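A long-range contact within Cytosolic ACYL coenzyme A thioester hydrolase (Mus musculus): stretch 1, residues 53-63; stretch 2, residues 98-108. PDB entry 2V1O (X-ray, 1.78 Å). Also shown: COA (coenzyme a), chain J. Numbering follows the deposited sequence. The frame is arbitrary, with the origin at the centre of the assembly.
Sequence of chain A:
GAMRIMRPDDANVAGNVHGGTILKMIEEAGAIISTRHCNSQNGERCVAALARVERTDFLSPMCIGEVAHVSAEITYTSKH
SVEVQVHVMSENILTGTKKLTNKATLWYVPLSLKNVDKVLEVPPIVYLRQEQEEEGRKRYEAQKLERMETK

Stretch 1, residues 53-63: VERTDFLSPMC
Stretch 2 (98-108) KKLTNKATLWY

Stretch 1 runs antiparallel to stretch 2, a strand from Lys-98 to Tyr-108 that continues later in the chain and is extended except at Thr-101 (phi/psi -83/-47); together they bury 760 Å². Val-53 (-114/123) forms the one beta bridge, a non-hydrogen-bonded pair with Leu-106, CA to CA 4.7 Å. Both side chains lie on the same face of the sheet, where CG2 of Val-53 (chi1 t) packs 3.9 Å from CD2 of Leu-106 (chi1 m, chi2 t). Glu-54 (-73/162) continues the pairing: its N donates to O of Thr-105 at 2.9 Å and 169°, nearly straight. Its side chain, CB toward stretch 2, reaches across with chi1 and chi2 both m, placing CG 3.9 Å from CB of Thr-105 and OE2 at the edge of the Trp-107 ring, where NE1 of Trp-107 gives OE2 a weak, bent hydrogen bond (3.1 Å, 125°). Arg-55 (-52/135) turns its CB away and stays out of contact, but its NH2 makes a salt bridge with OD2 of Asp-57 at 3.2 Å.

Beyond Glu-54 the register shifts by one residue, Thr-56 facing Ala-104 (CA to CA 5.5 Å) and Phe-58 facing Asn-102 (5.3 Å), then by one more at Ser-60 and Thr-101 (5.3 Å). Side chains and waters carry the contact from Thr-56 to Asp-57. Thr-56 (-144/138, chi1 t) points toward stretch 2; its OG1 accepts from ND2 of Asn-102 at 2.5 Å, a very short contact, and donates to O of Lys-103 at 2.7 Å. Asn-102 (chi1 t, chi2 -102°) also sends ND2 to O of Asp-57 at 2.8 Å, so one amide ties down two consecutive residues. Two waters link the backbones of Asp-57 (-109/137) and Lys-103: water 1 joins O of Asp-57 (2.7 Å) to N of Lys-103 (2.9 Å), water 2 N of Asp-57 (3.0 Å) to O of Lys-103 (2.9 Å).

Phe-58 (-97/112, chi1 m, chi2 -94°) offers a ring face to ND2 of Asn-102, 3.9 Å from CE1 of Phe-58; its O accepts from N8P of coenzyme A at 2.8 Å. Leu-59 (-87/-33, chi1 m, chi2 t) restores direct backbone pairing, N to O of Thr-101 at 3.1 Å and 168°, and its CD1 meets CD2 of Leu-100 at 3.9 Å. Ser-60 (-151/148, chi1 p) holds water 3, which lies 2.8 Å from both OG of Ser-60 and OG1 of Thr-101. Extended Met-62 (-123/153; t, t, m) brings CE within 3.1 Å of OG1 of Thr-101.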

# COMPACT_ATOMS: atom_id res chain seq x y z
N VAL A 53 -0.78 1.77 -25.24
CA VAL A 53 -1.33 0.44 -24.98
C VAL A 53 -2.24 0.09 -26.15
O VAL A 53 -3.16 0.84 -26.49
CB VAL A 53 -2.14 0.41 -23.67
CG1 VAL A 53 -2.72 -0.99 -23.43
CG2 VAL A 53 -1.27 0.86 -22.50
N GLU A 54 -1.95 -1.03 -26.81
CA GLU A 54 -2.82 -1.50 -27.89
C GLU A 54 -4.12 -2.04 -27.30
O GLU A 54 -4.19 -2.33 -26.11
CB GLU A 54 -2.12 -2.58 -28.72
CG GLU A 54 -0.86 -2.11 -29.46
CD GLU A 54 -1.14 -1.05 -30.53
OE1 GLU A 54 -2.27 -1.00 -31.07
OE2 GLU A 54 -0.21 -0.28 -30.85
N ARG A 55 -5.15 -2.15 -28.13
CA ARG A 55 -6.40 -2.76 -27.73
C ARG A 55 -6.15 -4.13 -27.08
O ARG A 55 -5.36 -4.94 -27.59
CB ARG A 55 -7.33 -2.90 -28.94
CG ARG A 55 -8.69 -3.52 -28.64
CD ARG A 55 -9.03 -4.58 -29.69
NE ARG A 55 -8.75 -5.93 -29.20
CZ ARG A 55 -7.89 -6.78 -29.74
NH1 ARG A 55 -7.20 -6.44 -30.83
NH2 ARG A 55 -7.72 -7.98 -29.20
N THR A 56 -6.82 -4.39 -25.96
CA THR A 56 -6.65 -5.66 -25.24
C THR A 56 -7.95 -6.14 -24.61
O THR A 56 -8.73 -5.35 -24.07
CB THR A 56 -5.50 -5.58 -24.17
OG1 THR A 56 -5.33 -6.87 -23.58
CG2 THR A 56 -5.79 -4.56 -23.08
N ASP A 57 -8.19 -7.45 -24.71
CA ASP A 57 -9.40 -8.08 -24.21
C ASP A 57 -9.14 -8.93 -22.98
O ASP A 57 -8.15 -9.67 -22.93
CB ASP A 57 -10.05 -8.95 -25.29
CG ASP A 57 -10.56 -8.15 -26.47
OD1 ASP A 57 -11.11 -7.05 -26.27
OD2 ASP A 57 -10.39 -8.63 -27.61
N PHE A 58 -10.02 -8.82 -21.99
CA PHE A 58 -9.93 -9.66 -20.81
C PHE A 58 -10.87 -10.84 -20.96
O PHE A 58 -12.10 -10.69 -20.98
CB PHE A 58 -10.17 -8.84 -19.54
CG PHE A 58 -9.06 -7.87 -19.25
CD1 PHE A 58 -8.02 -8.23 -18.40
CD2 PHE A 58 -9.02 -6.63 -19.88
CE1 PHE A 58 -6.97 -7.34 -18.16
CE2 PHE A 58 -7.99 -5.74 -19.64
CZ PHE A 58 -6.96 -6.09 -18.78
N LEU A 59 -10.25 -12.01 -21.09
CA LEU A 59 -10.91 -13.25 -21.52
C LEU A 59 -11.57 -14.07 -20.41
O LEU A 59 -12.57 -14.75 -20.65
CB LEU A 59 -9.89 -14.12 -22.27
CG LEU A 59 -9.07 -13.47 -23.39
CD1 LEU A 59 -8.09 -14.46 -24.01
CD2 LEU A 59 -9.97 -12.87 -24.48
N SER A 60 -10.99 -14.04 -19.22
CA SER A 60 -11.51 -14.81 -18.09
C SER A 60 -11.18 -14.11 -16.78
O SER A 60 -10.16 -13.43 -16.67
CB SER A 60 -10.99 -16.25 -18.11
OG SER A 60 -9.58 -16.31 -17.96
N PRO A 61 -12.06 -14.26 -15.77
CA PRO A 61 -11.83 -13.62 -14.49
C PRO A 61 -10.68 -14.28 -13.73
O PRO A 61 -10.28 -15.41 -14.03
CB PRO A 61 -13.15 -13.83 -13.75
CG PRO A 61 -13.71 -15.06 -14.34
CD PRO A 61 -13.33 -15.02 -15.78
N MET A 62 -10.15 -13.54 -12.76
CA MET A 62 -9.19 -14.08 -11.82
C MET A 62 -9.78 -13.85 -10.44
O MET A 62 -10.56 -12.92 -10.24
CB MET A 62 -7.86 -13.34 -11.96
CG MET A 62 -6.67 -14.06 -11.34
SD MET A 62 -5.14 -13.19 -11.73
CE MET A 62 -5.22 -13.07 -13.50
N CYS A 63 -9.40 -14.70 -9.49
CA CYS A 63 -9.99 -14.66 -8.16
C CYS A 63 -8.93 -14.42 -7.11
O CYS A 63 -7.75 -14.71 -7.32
CB CYS A 63 -10.72 -15.97 -7.86
SG CYS A 63 -12.07 -16.31 -8.98
N LYS A 98 -4.94 -23.62 -14.95
CA LYS A 98 -4.37 -22.40 -15.54
C LYS A 98 -5.23 -21.89 -16.70
O LYS A 98 -5.72 -22.68 -17.50
CB LYS A 98 -2.94 -22.63 -16.02
CG LYS A 98 -2.05 -23.28 -14.99
CD LYS A 98 -0.62 -23.37 -15.48
CE LYS A 98 0.24 -24.04 -14.44
NZ LYS A 98 1.61 -24.28 -14.97
N LYS A 99 -5.39 -20.56 -16.77
CA LYS A 99 -6.21 -19.90 -17.79
C LYS A 99 -5.44 -18.70 -18.34
O LYS A 99 -4.75 -18.02 -17.58
CB LYS A 99 -7.51 -19.36 -17.19
CG LYS A 99 -8.41 -20.37 -16.51
CD LYS A 99 -9.49 -19.65 -15.72
CE LYS A 99 -10.35 -20.65 -14.95
NZ LYS A 99 -11.26 -19.95 -14.00
N LEU A 100 -5.58 -18.43 -19.63
CA LEU A 100 -5.07 -17.19 -20.20
C LEU A 100 -6.02 -16.05 -19.82
O LEU A 100 -7.20 -16.07 -20.19
CB LEU A 100 -4.90 -17.28 -21.72
CG LEU A 100 -4.51 -16.00 -22.47
CD1 LEU A 100 -3.11 -15.50 -22.09
CD2 LEU A 100 -4.63 -16.22 -23.97
N THR A 101 -5.50 -15.09 -19.07
CA THR A 101 -6.28 -13.94 -18.64
C THR A 101 -6.31 -12.88 -19.73
O THR A 101 -7.36 -12.35 -20.07
CB THR A 101 -5.69 -13.32 -17.35
OG1 THR A 101 -5.55 -14.34 -16.36
CG2 THR A 101 -6.59 -12.19 -16.82
N ASN A 102 -5.14 -12.60 -20.30
CA ASN A 102 -4.97 -11.45 -21.16
C ASN A 102 -3.67 -11.50 -21.97
O ASN A 102 -2.65 -12.01 -21.50
CB ASN A 102 -4.99 -10.18 -20.29
CG ASN A 102 -4.82 -8.92 -21.09
OD1 ASN A 102 -3.74 -8.33 -21.13
ND2 ASN A 102 -5.88 -8.51 -21.77
N LYS A 103 -3.72 -10.99 -23.20
CA LYS A 103 -2.52 -10.66 -23.97
C LYS A 103 -2.59 -9.17 -24.29
O LYS A 103 -3.62 -8.67 -24.72
CB LYS A 103 -2.44 -11.45 -25.28
CG LYS A 103 -2.46 -12.97 -25.17
CD LYS A 103 -2.27 -13.56 -26.57
CE LYS A 103 -2.84 -14.95 -26.71
NZ LYS A 103 -4.31 -14.93 -27.00
N ALA A 104 -1.49 -8.46 -24.06
CA ALA A 104 -1.44 -7.02 -24.32
C ALA A 104 -0.16 -6.67 -25.06
O ALA A 104 0.85 -7.37 -24.93
CB ALA A 104 -1.54 -6.23 -23.00
N THR A 105 -0.21 -5.61 -25.86
CA THR A 105 0.98 -5.09 -26.51
C THR A 105 1.15 -3.63 -26.09
O THR A 105 0.19 -2.85 -26.07
CB THR A 105 0.90 -5.23 -28.04
OG1 THR A 105 0.86 -6.63 -28.38
CG2 THR A 105 2.12 -4.60 -28.73
N LEU A 106 2.39 -3.28 -25.76
CA LEU A 106 2.71 -1.95 -25.27
C LEU A 106 3.86 -1.36 -26.07
O LEU A 106 4.74 -2.09 -26.53
CB LEU A 106 3.14 -2.03 -23.80
CG LEU A 106 2.35 -2.89 -22.81
CD1 LEU A 106 3.18 -3.13 -21.54
CD2 LEU A 106 1.04 -2.23 -22.47
N TRP A 107 3.88 -0.03 -26.17
CA TRP A 107 4.99 0.69 -26.77
C TRP A 107 5.61 1.61 -25.74
O TRP A 107 4.91 2.36 -25.05
CB TRP A 107 4.53 1.50 -27.98
CG TRP A 107 4.08 0.64 -29.11
CD1 TRP A 107 2.84 0.10 -29.29
CD2 TRP A 107 4.87 0.21 -30.24
NE1 TRP A 107 2.80 -0.63 -30.45
CE2 TRP A 107 4.03 -0.58 -31.05
CE3 TRP A 107 6.20 0.43 -30.63
CZ2 TRP A 107 4.48 -1.17 -32.25
CZ3 TRP A 107 6.64 -0.15 -31.82
CH2 TRP A 107 5.78 -0.95 -32.61
N TYR A 108 6.94 1.54 -25.65
CA TYR A 108 7.74 2.37 -24.77
C TYR A 108 8.72 3.22 -25.56
O TYR A 108 9.14 2.83 -26.65
CB TYR A 108 8.53 1.49 -23.79
CG TYR A 108 7.66 0.84 -22.74
CD1 TYR A 108 7.46 1.46 -21.50
CD2 TYR A 108 7.01 -0.37 -22.99
CE1 TYR A 108 6.65 0.89 -20.53
CE2 TYR A 108 6.18 -0.95 -22.01
CZ TYR A 108 6.01 -0.31 -20.79
OH TYR A 108 5.21 -0.86 -19.81
N1A COA J . -15.06 -6.35 -25.51
C2A COA J . -16.28 -5.71 -25.56
N3A COA J . -17.44 -6.44 -25.38
C4A COA J . -17.39 -7.78 -25.15
C5A COA J . -16.16 -8.45 -25.09
C6A COA J . -14.99 -7.72 -25.27
N6A COA J . -13.80 -8.31 -25.12
N7A COA J . -16.41 -9.76 -24.86
C8A COA J . -17.75 -9.94 -24.77
N9A COA J . -18.37 -8.72 -24.96
C1B COA J . -19.79 -8.43 -24.73
C2B COA J . -20.68 -9.04 -25.80
O2B COA J . -20.69 -8.28 -26.99
C3B COA J . -22.01 -9.04 -25.08
O3B COA J . -22.66 -7.79 -25.17
P3B COA J . -23.86 -7.57 -26.21
O7A COA J . -23.26 -7.56 -27.60
O8A COA J . -24.83 -8.71 -26.09
O9A COA J . -24.54 -6.26 -25.91
C4B COA J . -21.63 -9.27 -23.62
O4B COA J . -20.25 -9.01 -23.53
C5B COA J . -21.93 -10.70 -23.17
O5B COA J . -21.37 -11.60 -24.10
P1A COA J . -21.42 -13.18 -23.84
O1A COA J . -22.74 -13.53 -23.23
O2A COA J . -21.16 -13.88 -25.15
O3A COA J . -20.22 -13.47 -22.79
P2A COA J . -18.73 -13.89 -23.21
O4A COA J . -18.30 -13.24 -24.50
O5A COA J . -18.60 -15.39 -23.26
O6A COA J . -17.86 -13.33 -21.98
CBP COA J . -17.03 -11.68 -20.44
CCP COA J . -17.73 -11.93 -21.77
CDP COA J . -16.62 -10.20 -20.36
CEP COA J . -18.03 -11.97 -19.33
CAP COA J . -15.80 -12.60 -20.32
OAP COA J . -14.91 -12.44 -21.39
C9P COA J . -15.06 -12.39 -19.03
O9P COA J . -15.57 -12.91 -17.84
N8P COA J . -13.92 -11.71 -19.08
C7P COA J . -13.19 -11.37 -17.87
C6P COA J . -13.77 -10.12 -17.23
C5P COA J . -12.95 -9.74 -16.02
O5P COA J . -13.00 -10.45 -14.99
N4P COA J . -12.20 -8.64 -16.15
C3P COA J . -11.02 -8.38 -15.33
C2P COA J . -9.91 -9.42 -15.55
S1P COA J . -8.55 -9.10 -14.41
O HOH W 1 -6.29 -10.89 -24.54
O HOH W 2 -6.07 -8.92 -26.25
O HOH W 3 -7.88 -15.84 -15.78
O HOH W 4 -10.16 -17.65 -12.50